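Local coordinates for acetyl transferase (Salmonella typhimurium, PDB 1Z9U), which probably transfers an acetyl group from acetyl-CoA to the N-terminal serine of ribosomal protein L7/L12, as a member of the GNAT acetyltransferase family, at residues S8-L13 with I72-E77; A94-W99 with R128-K133; S113-M118 with R146-T151. All coordinates share one frame; numbering follows the deposited sequence.

Interaction 1 (S8-L13 with I72-E77); sequences STTLEL and IFCQNE. With SO4 (sulfate ion), chain G.
Glu12 and Phe73 form the hydrogen-bonded pair of a short antiparallel ladder between strands 11-15 and 68-74. Phe73 N reaches Glu12 O at 2.9 Å and Glu12 N reaches Phe73 O at 3.1 Å. A third bond, Gln75 N to Thr10 O at 3.0 Å, closes the ladder where 74-77 folds into a type I' beta turn, the tight turn of a two-residue beta hairpin.

Apolar contacts lie on the face carrying Leu11, Leu13, Ile72 and Cys74. Leu13 CD2 rests 3.6 Å from Ile72 CG1, the two side chains running alongside each other, and Leu11 CD2 meets Cys74 CB at 3.8 Å. With SG anti to the backbone N (chi1 -176°), the Cys74 sulfur lies 3.5 Å from Thr10 CG2.

Before the strand, Ser8 OG accepts from Thr10 N, an ST turn, and from Leu11 N, which widens it to an ST motif. Thr9 N donates to O4 of a sulfate, probably a crystallisation component, at 2.7 Å.

On the other face Arg14 pairs with Glu12 OE2 and makes a cation-pi contact with Phe73. Strands 4-6 and 77-88 flank the ladder, while helix 109-123 covers Leu11 and Ile72, the latter touching the CoA-binding residues Ile109 and Met110.

Interaction 2 (A94-W99 with R128-K133); sequences AYIGYW and RRFVIK
Ala94 pairs with Phe130 and Tyr95 with Val131, in parallel, through three backbone bonds, Ala94 N to Arg129 O, Val131 N to Ala94 O and Ile96 N to Val131 O (2.7 Å), after which the strands, inclined at 46°, splay apart. Where they separate, a water bridges the gap, donating to Ile96 O at 2.6 Å and accepting from Lys133 N. The splay is consistent with the V-shaped opening in which GNAT enzymes hold CoA, which Tyr98 binds.

Tyr95 and Val131 lie side by side on one face. Val131 CG1, anti to the backbone N (chi1 -175°), sits 3.6 Å from Tyr95 CD2, while CG2 stands over the rim of one ring face. Lys133 CD comes to 3.8 Å from Tyr95 CD2. A second water, in the plane of the Arg129 guanidinium at its edge, links Tyr95 OH, at 2.9 Å, to Arg129 NE; Arg129 NH2 forms a salt bridge with Glu153.

The other face is apolar: Ile96 CD1 meets Phe130 CB at 4.0 Å and Ile96 CB meets Ile132 CG1, beneath helix 109-123 in this beta-alpha-beta unit.

On the Tyr95 face ring-aliphatic packing adjoins the water-linked arginine, so polar groups reach the interface where Met156 of the second subunit packs.

Interaction 3 (S113-M118 with R146-T151); sequences SLQALM and RRNHFT. With SO4 (sulfate ion), chain F.
Asn148 faces Gln115 and Leu114 of helix 109-123 and has the most surface buried in this contact. It is the first residue to leave helical geometry after helix 139-147, and its side chain points toward the other helix. Its amide and that of Gln115 are nearly coplanar, their planes 3° apart. Leu114 comes to the Asn148 amide at about a right angle and places CD1 4.0 Å from Asn148 CG.

In Gln115 a bend at chi2 (-50°) brings the amide to Asn148. Gln115 NE2 makes a weak hydrogen bond, 3.5 Å long, to Asn148 O. The carbonyl end has a separate partner, OE1 accepting from Arg174 NH1 on strand 165-175, so the two ends of the amide link the helix to the loop and to the sheet.

Phe150, beyond His149, meets Met118 from the opposite direction. Phe150 CZ lies 3.6 Å from Met118 SD, and the sulfur stands 4.7 Å from the ring centroid, 57° off the ring normal, an oblique Met-aromatic contact. The bend at the end of Met118 also brings its CE to 3.9 Å from Phe150 CE2.

At the helix end, Arg147 extends away from the contact to a sulfate, probably from the crystallisation liquor. Arg147 NH2 donates to sulfate O4 at 2.7 Å and Arg147 NE to O3 at 3.2 Å, the ion's sulfur lying in the guanidinium plane at its edge.

The contact thus joins the end of helix 139-147, with the CoA-binding Arg147, to helix 109-123, which carries the CoA-binding Ile109, Met110 and Ser111. Strand 129-135 runs under the apolar part, Phe130 touching both Met118 and Phe150, while Leu114 packs on Val144 of helix 139-147 and Leu82 of strand 77-88.

Interactions 1 and 2 are strand pairings in one mixed sheet, antiparallel toward the edge formed by strand 4-6 and parallel at its centre; interaction 3 joins helix 109-123 to the loop after helix 139-147. All three are largely buried, although interaction 1 ends in an exposed turn and interaction 3 has His149 at its margin. Backbone bonds dominate the first two, whereas side chains carry the third. Helix 109-123 connects them: Ser113 packs on Ile72 and Leu117 on Leu13, tying interaction 3 to interaction 1, and Leu114 packs on Ile96 of interaction 2. Interactions 2 and 3 lie closest, their centres about 9 Å apart.

Interaction 1 (S8-L13 with I72-E77)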
loop_
_atom_site.group_PDB
_atom_site.type_symbol
_atom_site.label_atom_id
_atom_site.label_comp_id
_atom_site.label_asym_id
_atom_site.label_seq_id
_atom_site.Cartn_x
_atom_site.Cartn_y
_atom_site.Cartn_z
ATOM N N SER B 8 -7.918 27.269 11.576
ATOM C CA SER B 8 -8.053 28.302 12.608
ATOM C C SER B 8 -8.203 29.680 11.950
ATOM O O SER B 8 -8.310 29.776 10.731
ATOM C CB SER B 8 -6.849 28.268 13.566
ATOM O OG SER B 8 -5.655 28.690 12.929
ATOM N N THR B 9 -8.215 30.748 12.743
ATOM C CA THR B 9 -8.230 32.103 12.181
ATOM C C THR B 9 -6.869 32.424 11.553
ATOM O O THR B 9 -6.736 33.346 10.746
ATOM C CB THR B 9 -8.620 33.179 13.231
ATOM O OG1 THR B 9 -7.657 33.202 14.287
ATOM C CG2 THR B 9 -10.003 32.892 13.821
ATOM N N THR B 10 -5.874 31.626 11.928
ATOM C CA THR B 10 -4.514 31.716 11.417
ATOM C C THR B 10 -4.274 30.733 10.265
ATOM O O THR B 10 -3.539 31.030 9.319
ATOM C CB THR B 10 -3.527 31.393 12.551
ATOM O OG1 THR B 10 -3.688 32.354 13.601
ATOM C CG2 THR B 10 -2.089 31.429 12.064
ATOM N N LEU B 11 -4.894 29.560 10.352
ATOM C CA LEU B 11 -4.549 28.469 9.463
ATOM C C LEU B 11 -5.713 28.019 8.593
ATOM O O LEU B 11 -6.858 28.017 9.027
ATOM C CB LEU B 11 -4.012 27.285 10.272
ATOM C CG LEU B 11 -2.750 27.413 11.132
ATOM C CD1 LEU B 11 -2.626 26.194 12.041
ATOM C CD2 LEU B 11 -1.491 27.565 10.285
ATOM N N GLU B 12 -5.398 27.637 7.361
ATOM C CA GLU B 12 -6.341 26.933 6.497
ATOM C C GLU B 12 -5.610 26.000 5.532
ATOM O O GLU B 12 -4.399 26.151 5.299
ATOM C CB GLU B 12 -7.230 27.922 5.734
ATOM C CG GLU B 12 -6.471 28.845 4.807
ATOM C CD GLU B 12 -7.330 29.960 4.241
ATOM O OE1 GLU B 12 -8.434 30.218 4.776
ATOM O OE2 GLU B 12 -6.883 30.586 3.258
ATOM N N LEU B 13 -6.353 25.033 4.994
ATOM C CA LEU B 13 -5.855 24.105 3.984
ATOM C C LEU B 13 -6.485 24.430 2.634
ATOM O O LEU B 13 -7.705 24.431 2.493
ATOM C CB LEU B 13 -6.177 22.655 4.372
ATOM C CG LEU B 13 -5.740 22.174 5.764
ATOM C CD1 LEU B 13 -6.325 20.820 6.110
ATOM C CD2 LEU B 13 -4.223 22.160 5.916
ATOM N N ILE B 72 -0.849 24.050 3.255
ATOM C CA ILE B 72 -1.136 24.740 4.503
ATOM C C ILE B 72 -0.792 26.225 4.372
ATOM O O ILE B 72 0.320 26.593 3.994
ATOM C CB ILE B 72 -0.380 24.095 5.692
ATOM C CG1 ILE B 72 -0.700 22.590 5.756
ATOM C CG2 ILE B 72 -0.748 24.796 6.998
ATOM C CD1 ILE B 72 0.214 21.779 6.652
ATOM N N PHE B 73 -1.760 27.075 4.677
ATOM C CA PHE B 73 -1.536 28.510 4.638
ATOM C C PHE B 73 -1.638 29.102 6.028
ATOM O O PHE B 73 -2.587 28.844 6.761
ATOM C CB PHE B 73 -2.473 29.202 3.629
ATOM C CG PHE B 73 -1.929 29.205 2.227
ATOM C CD1 PHE B 73 -1.240 30.313 1.739
ATOM C CD2 PHE B 73 -2.048 28.079 1.417
ATOM C CE1 PHE B 73 -0.707 30.312 0.449
ATOM C CE2 PHE B 73 -1.519 28.067 0.123
ATOM C CZ PHE B 73 -0.839 29.186 -0.355
ATOM N N CYS B 74 -0.620 29.862 6.390
ATOM C CA CYS B 74 -0.575 30.531 7.677
ATOM C C CYS B 74 -0.552 32.025 7.397
ATOM O O CYS B 74 0.436 32.550 6.880
ATOM C CB CYS B 74 0.664 30.099 8.463
ATOM S SG CYS B 74 0.766 30.780 10.141
ATOM N N GLN B 75 -1.672 32.682 7.692
ATOM C CA GLN B 75 -1.855 34.118 7.431
ATOM C C GLN B 75 -1.416 34.493 6.012
ATOM O O GLN B 75 -0.579 35.383 5.813
ATOM C CB GLN B 75 -1.137 34.951 8.493
ATOM C CG GLN B 75 -1.492 34.522 9.909
ATOM C CD GLN B 75 -0.891 35.407 10.969
ATOM O OE1 GLN B 75 -1.561 36.305 11.489
ATOM N NE2 GLN B 75 0.381 35.171 11.298
ATOM N N ASN B 76 -1.970 33.764 5.046
ATOM C CA ASN B 76 -1.739 33.971 3.616
ATOM C C ASN B 76 -0.349 33.586 3.087
ATOM O O ASN B 76 -0.046 33.822 1.910
ATOM C CB ASN B 76 -2.105 35.408 3.202
ATOM C CG ASN B 76 -3.046 35.447 2.019
ATOM O OD1 ASN B 76 -3.454 34.406 1.502
ATOM N ND2 ASN B 76 -3.411 36.651 1.589
ATOM N N GLU B 77 0.480 32.983 3.937
ATOM C CA GLU B 77 1.790 32.481 3.513
ATOM C C GLU B 77 1.802 30.943 3.454
ATOM O O GLU B 77 1.314 30.283 4.368
ATOM C CB GLU B 77 2.891 33.019 4.444
ATOM C CG GLU B 77 4.299 32.537 4.103
ATOM C CD GLU B 77 5.401 33.182 4.956
ATOM O OE1 GLU B 77 5.084 34.032 5.824
ATOM O OE2 GLU B 77 6.592 32.837 4.747
HETATM S S SO4 G . -7.948 30.441 16.459
HETATM O O1 SO4 G . -7.443 31.804 16.352
HETATM O O2 SO4 G . -6.819 29.519 16.452
HETATM O O3 SO4 G . -8.689 30.272 17.707
HETATM O O4 SO4 G . -8.839 30.160 15.337
#

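Interaction 2 (A94-W99 with R128-K133)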
loop_
_atom_site.group_PDB
_atom_site.type_symbol
_atom_site.label_atom_id
_atom_site.label_comp_id
_atom_site.label_asym_id
_atom_site.label_seq_id
_atom_site.Cartn_x
_atom_site.Cartn_y
_atom_site.Cartn_z
ATOM N N ALA B 94 -7.049 6.059 4.370
ATOM C CA ALA B 94 -6.143 7.005 3.740
ATOM C C ALA B 94 -4.799 7.033 4.470
ATOM O O ALA B 94 -4.745 6.883 5.691
ATOM C CB ALA B 94 -6.757 8.383 3.718
ATOM N N TYR B 95 -3.727 7.212 3.701
ATOM C CA TYR B 95 -2.367 7.308 4.221
ATOM C C TYR B 95 -1.963 8.767 4.188
ATOM O O TYR B 95 -2.033 9.417 3.146
ATOM C CB TYR B 95 -1.401 6.451 3.382
ATOM C CG TYR B 95 -1.724 4.975 3.496
ATOM C CD1 TYR B 95 -2.778 4.411 2.764
ATOM C CD2 TYR B 95 -1.012 4.151 4.362
ATOM C CE1 TYR B 95 -3.108 3.042 2.890
ATOM C CE2 TYR B 95 -1.333 2.778 4.492
ATOM C CZ TYR B 95 -2.371 2.246 3.757
ATOM O OH TYR B 95 -2.692 0.905 3.885
ATOM N N ILE B 96 -1.553 9.276 5.342
ATOM C CA ILE B 96 -1.235 10.694 5.497
ATOM C C ILE B 96 0.238 10.953 5.211
ATOM O O ILE B 96 1.103 10.185 5.636
ATOM C CB ILE B 96 -1.596 11.187 6.920
ATOM C CG1 ILE B 96 -3.120 11.243 7.084
ATOM C CG2 ILE B 96 -0.940 12.567 7.230
ATOM C CD1 ILE B 96 -3.593 11.338 8.544
ATOM N N GLY B 97 0.509 12.027 4.473
ATOM C CA GLY B 97 1.872 12.540 4.304
ATOM C C GLY B 97 1.865 14.044 4.505
ATOM O O GLY B 97 0.870 14.700 4.225
ATOM N N TYR B 98 2.965 14.599 5.003
ATOM C CA TYR B 98 3.032 16.035 5.249
ATOM C C TYR B 98 4.466 16.493 5.392
ATOM O O TYR B 98 5.351 15.691 5.683
ATOM C CB TYR B 98 2.250 16.412 6.530
ATOM C CG TYR B 98 2.864 15.848 7.794
ATOM C CD1 TYR B 98 3.870 16.533 8.471
ATOM C CD2 TYR B 98 2.455 14.610 8.302
ATOM C CE1 TYR B 98 4.454 16.009 9.606
ATOM C CE2 TYR B 98 3.025 14.084 9.447
ATOM C CZ TYR B 98 4.020 14.791 10.093
ATOM O OH TYR B 98 4.599 14.277 11.225
ATOM N N TRP B 99 4.693 17.788 5.217
ATOM C CA TRP B 99 5.914 18.426 5.730
ATOM C C TRP B 99 5.669 19.910 5.917
ATOM O O TRP B 99 4.784 20.467 5.274
ATOM C CB TRP B 99 7.106 18.181 4.805
ATOM C CG TRP B 99 6.884 18.637 3.404
ATOM C CD1 TRP B 99 6.256 17.946 2.409
ATOM C CD2 TRP B 99 7.291 19.884 2.833
ATOM N NE1 TRP B 99 6.251 18.683 1.253
ATOM C CE2 TRP B 99 6.879 19.878 1.483
ATOM C CE3 TRP B 99 7.975 21.007 3.329
ATOM C CZ2 TRP B 99 7.123 20.955 0.616
ATOM C CZ3 TRP B 99 8.213 22.076 2.473
ATOM C CH2 TRP B 99 7.781 22.044 1.132
ATOM N N ARG B 128 -12.597 6.767 7.308
ATOM C CA ARG B 128 -12.709 6.456 8.725
ATOM C C ARG B 128 -11.388 6.004 9.331
ATOM O O ARG B 128 -11.205 6.085 10.538
ATOM C CB ARG B 128 -13.800 5.409 8.965
ATOM C CG ARG B 128 -13.524 4.044 8.336
ATOM C CD ARG B 128 -14.774 3.182 8.346
ATOM N NE ARG B 128 -15.249 2.892 9.697
ATOM C CZ ARG B 128 -14.689 2.011 10.527
ATOM N NH1 ARG B 128 -13.600 1.316 10.171
ATOM N NH2 ARG B 128 -15.222 1.824 11.727
ATOM N N ARG B 129 -10.474 5.534 8.487
ATOM C CA ARG B 129 -9.212 4.969 8.943
ATOM C C ARG B 129 -8.067 5.801 8.385
ATOM O O ARG B 129 -7.902 5.910 7.174
ATOM C CB ARG B 129 -9.104 3.487 8.525
ATOM C CG ARG B 129 -7.733 2.862 8.786
ATOM C CD ARG B 129 -7.639 1.346 8.471
ATOM N NE ARG B 129 -6.218 0.993 8.393
ATOM C CZ ARG B 129 -5.454 0.646 9.431
ATOM N NH1 ARG B 129 -5.964 0.530 10.656
ATOM N NH2 ARG B 129 -4.165 0.404 9.238
ATOM N N PHE B 130 -7.293 6.396 9.276
ATOM C CA PHE B 130 -6.197 7.296 8.894
ATOM C C PHE B 130 -4.889 6.685 9.356
ATOM O O PHE B 130 -4.773 6.224 10.499
ATOM C CB PHE B 130 -6.403 8.693 9.506
ATOM C CG PHE B 130 -7.717 9.327 9.136
ATOM C CD1 PHE B 130 -7.827 10.103 7.988
ATOM C CD2 PHE B 130 -8.846 9.146 9.931
ATOM C CE1 PHE B 130 -9.040 10.692 7.634
ATOM C CE2 PHE B 130 -10.075 9.724 9.585
ATOM C CZ PHE B 130 -10.171 10.495 8.434
ATOM N N VAL B 131 -3.918 6.652 8.450
ATOM C CA VAL B 131 -2.698 5.902 8.664
ATOM C C VAL B 131 -1.504 6.819 8.455
ATOM O O VAL B 131 -1.455 7.586 7.488
ATOM C CB VAL B 131 -2.581 4.708 7.673
ATOM C CG1 VAL B 131 -1.350 3.848 7.977
ATOM C CG2 VAL B 131 -3.850 3.863 7.667
ATOM N N ILE B 132 -0.566 6.747 9.385
ATOM C CA ILE B 132 0.733 7.379 9.221
ATOM C C ILE B 132 1.804 6.288 9.189
ATOM O O ILE B 132 1.913 5.488 10.122
ATOM C CB ILE B 132 1.041 8.400 10.355
ATOM C CG1 ILE B 132 0.126 9.622 10.233
ATOM C CG2 ILE B 132 2.521 8.823 10.310
ATOM C CD1 ILE B 132 0.271 10.626 11.383
ATOM N N LYS B 133 2.572 6.258 8.104
ATOM C CA LYS B 133 3.797 5.462 8.037
ATOM C C LYS B 133 4.992 6.393 8.110
ATOM O O LYS B 133 5.119 7.320 7.304
ATOM C CB LYS B 133 3.858 4.660 6.740
ATOM C CG LYS B 133 2.832 3.538 6.664
ATOM C CD LYS B 133 2.526 3.141 5.220
ATOM C CE LYS B 133 3.646 2.334 4.604
ATOM N NZ LYS B 133 3.285 1.817 3.243
HETATM O O HOH W 1 -4.851 0.764 5.776
HETATM O O HOH W 2 1.777 7.700 5.796
#

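Interaction 3 (S113-M118 with R146-T151)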
loop_
_atom_site.group_PDB
_atom_site.type_symbol
_atom_site.label_atom_id
_atom_site.label_comp_id
_atom_site.label_asym_id
_atom_site.label_seq_id
_atom_site.Cartn_x
_atom_site.Cartn_y
_atom_site.Cartn_z
ATOM N N SER B 113 -3.718 21.126 11.881
ATOM C CA SER B 113 -4.042 20.795 10.498
ATOM C C SER B 113 -4.508 19.344 10.336
ATOM O O SER B 113 -5.443 19.086 9.592
ATOM C CB SER B 113 -2.848 21.080 9.584
ATOM O OG SER B 113 -2.564 22.468 9.576
ATOM N N LEU B 114 -3.859 18.424 11.045
ATOM C CA LEU B 114 -4.250 17.007 11.058
ATOM C C LEU B 114 -5.621 16.772 11.685
ATOM O O LEU B 114 -6.446 16.042 11.120
ATOM C CB LEU B 114 -3.214 16.164 11.801
ATOM C CG LEU B 114 -1.979 15.675 11.041
ATOM C CD1 LEU B 114 -1.001 15.031 12.011
ATOM C CD2 LEU B 114 -2.424 14.679 9.985
ATOM N N GLN B 115 -5.864 17.385 12.848
ATOM C CA GLN B 115 -7.180 17.255 13.484
ATOM C C GLN B 115 -8.290 17.783 12.597
ATOM O O GLN B 115 -9.325 17.139 12.472
ATOM C CB GLN B 115 -7.248 17.914 14.873
ATOM C CG GLN B 115 -6.358 17.242 15.923
ATOM C CD GLN B 115 -6.538 15.722 16.011
ATOM O OE1 GLN B 115 -7.663 15.221 16.123
ATOM N NE2 GLN B 115 -5.424 14.987 15.990
ATOM N N ALA B 116 -8.065 18.944 11.978
ATOM C CA ALA B 116 -9.061 19.541 11.086
ATOM C C ALA B 116 -9.323 18.664 9.851
ATOM O O ALA B 116 -10.471 18.422 9.504
ATOM C CB ALA B 116 -8.650 20.952 10.677
ATOM N N LEU B 117 -8.259 18.184 9.206
ATOM C CA LEU B 117 -8.398 17.293 8.038
ATOM C C LEU B 117 -9.182 15.996 8.342
ATOM O O LEU B 117 -10.133 15.650 7.618
ATOM C CB LEU B 117 -7.023 16.987 7.412
ATOM C CG LEU B 117 -6.995 16.081 6.165
ATOM C CD1 LEU B 117 -7.591 16.766 4.930
ATOM C CD2 LEU B 117 -5.577 15.591 5.875
ATOM N N MET B 118 -8.799 15.304 9.412
ATOM C CA MET B 118 -9.433 14.026 9.781
ATOM C C MET B 118 -10.903 14.219 10.147
ATOM O O MET B 118 -11.767 13.434 9.728
ATOM C CB MET B 118 -8.664 13.322 10.919
ATOM C CG MET B 118 -7.290 12.768 10.522
ATOM S SD MET B 118 -6.442 11.716 11.753
ATOM C CE MET B 118 -6.034 12.899 13.030
ATOM N N ARG B 146 2.008 10.217 17.842
ATOM C CA ARG B 146 1.646 10.063 19.256
ATOM C C ARG B 146 0.813 11.231 19.840
ATOM O O ARG B 146 -0.067 11.003 20.667
ATOM C CB ARG B 146 2.890 9.736 20.114
ATOM C CG ARG B 146 3.524 8.370 19.722
ATOM C CD ARG B 146 4.631 7.876 20.677
ATOM N NE ARG B 146 5.830 8.702 20.617
ATOM C CZ ARG B 146 7.026 8.310 20.168
ATOM N NH1 ARG B 146 7.232 7.066 19.736
ATOM N NH2 ARG B 146 8.034 9.182 20.174
ATOM N N ARG B 147 1.054 12.455 19.392
ATOM C CA ARG B 147 0.278 13.612 19.887
ATOM C C ARG B 147 -1.137 13.663 19.303
ATOM O O ARG B 147 -2.022 14.315 19.856
ATOM C CB ARG B 147 0.992 14.929 19.580
ATOM C CG ARG B 147 2.412 15.024 20.160
ATOM C CD ARG B 147 2.915 16.450 20.163
ATOM N NE ARG B 147 4.357 16.514 20.424
ATOM C CZ ARG B 147 5.290 16.601 19.474
ATOM N NH1 ARG B 147 4.943 16.646 18.187
ATOM N NH2 ARG B 147 6.574 16.661 19.813
ATOM N N ASN B 148 -1.338 12.972 18.185
ATOM C CA ASN B 148 -2.563 13.117 17.420
ATOM C C ASN B 148 -3.487 11.906 17.466
ATOM O O ASN B 148 -4.334 11.724 16.585
ATOM C CB ASN B 148 -2.235 13.561 15.996
ATOM C CG ASN B 148 -1.821 15.017 15.935
ATOM O OD1 ASN B 148 -0.624 15.346 15.899
ATOM N ND2 ASN B 148 -2.806 15.906 15.952
ATOM N N HIS B 149 -3.327 11.116 18.527
ATOM C CA HIS B 149 -4.206 9.996 18.884
ATOM C C HIS B 149 -4.099 8.808 17.929
ATOM O O HIS B 149 -5.067 8.072 17.740
ATOM C CB HIS B 149 -5.680 10.439 19.017
ATOM C CG HIS B 149 -5.889 11.621 19.910
ATOM N ND1 HIS B 149 -6.362 12.833 19.446
ATOM C CD2 HIS B 149 -5.699 11.775 21.241
ATOM C CE1 HIS B 149 -6.444 13.684 20.454
ATOM N NE2 HIS B 149 -6.041 13.068 21.553
ATOM N N PHE B 150 -2.927 8.633 17.324
ATOM C CA PHE B 150 -2.656 7.449 16.525
ATOM C C PHE B 150 -2.116 6.341 17.415
ATOM O O PHE B 150 -1.416 6.604 18.396
ATOM C CB PHE B 150 -1.653 7.753 15.413
ATOM C CG PHE B 150 -2.230 8.540 14.270
ATOM C CD1 PHE B 150 -2.612 7.897 13.102
ATOM C CD2 PHE B 150 -2.367 9.931 14.357
ATOM C CE1 PHE B 150 -3.130 8.614 12.040
ATOM C CE2 PHE B 150 -2.891 10.656 13.303
ATOM C CZ PHE B 150 -3.279 9.999 12.139
ATOM N N THR B 151 -2.449 5.107 17.057
ATOM C CA THR B 151 -1.983 3.919 17.751
ATOM C C THR B 151 -0.983 3.215 16.837
ATOM O O THR B 151 -1.231 3.063 15.638
ATOM C CB THR B 151 -3.178 2.986 18.070
ATOM O OG1 THR B 151 -4.098 3.677 18.927
ATOM C CG2 THR B 151 -2.725 1.697 18.742
HETATM S S SO4 F . 6.266 16.773 23.726
HETATM O O1 SO4 F . 6.354 18.217 23.919
HETATM O O2 SO4 F . 6.813 16.094 24.888
HETATM O O3 SO4 F . 4.875 16.338 23.564
HETATM O O4 SO4 F . 7.023 16.489 22.504
#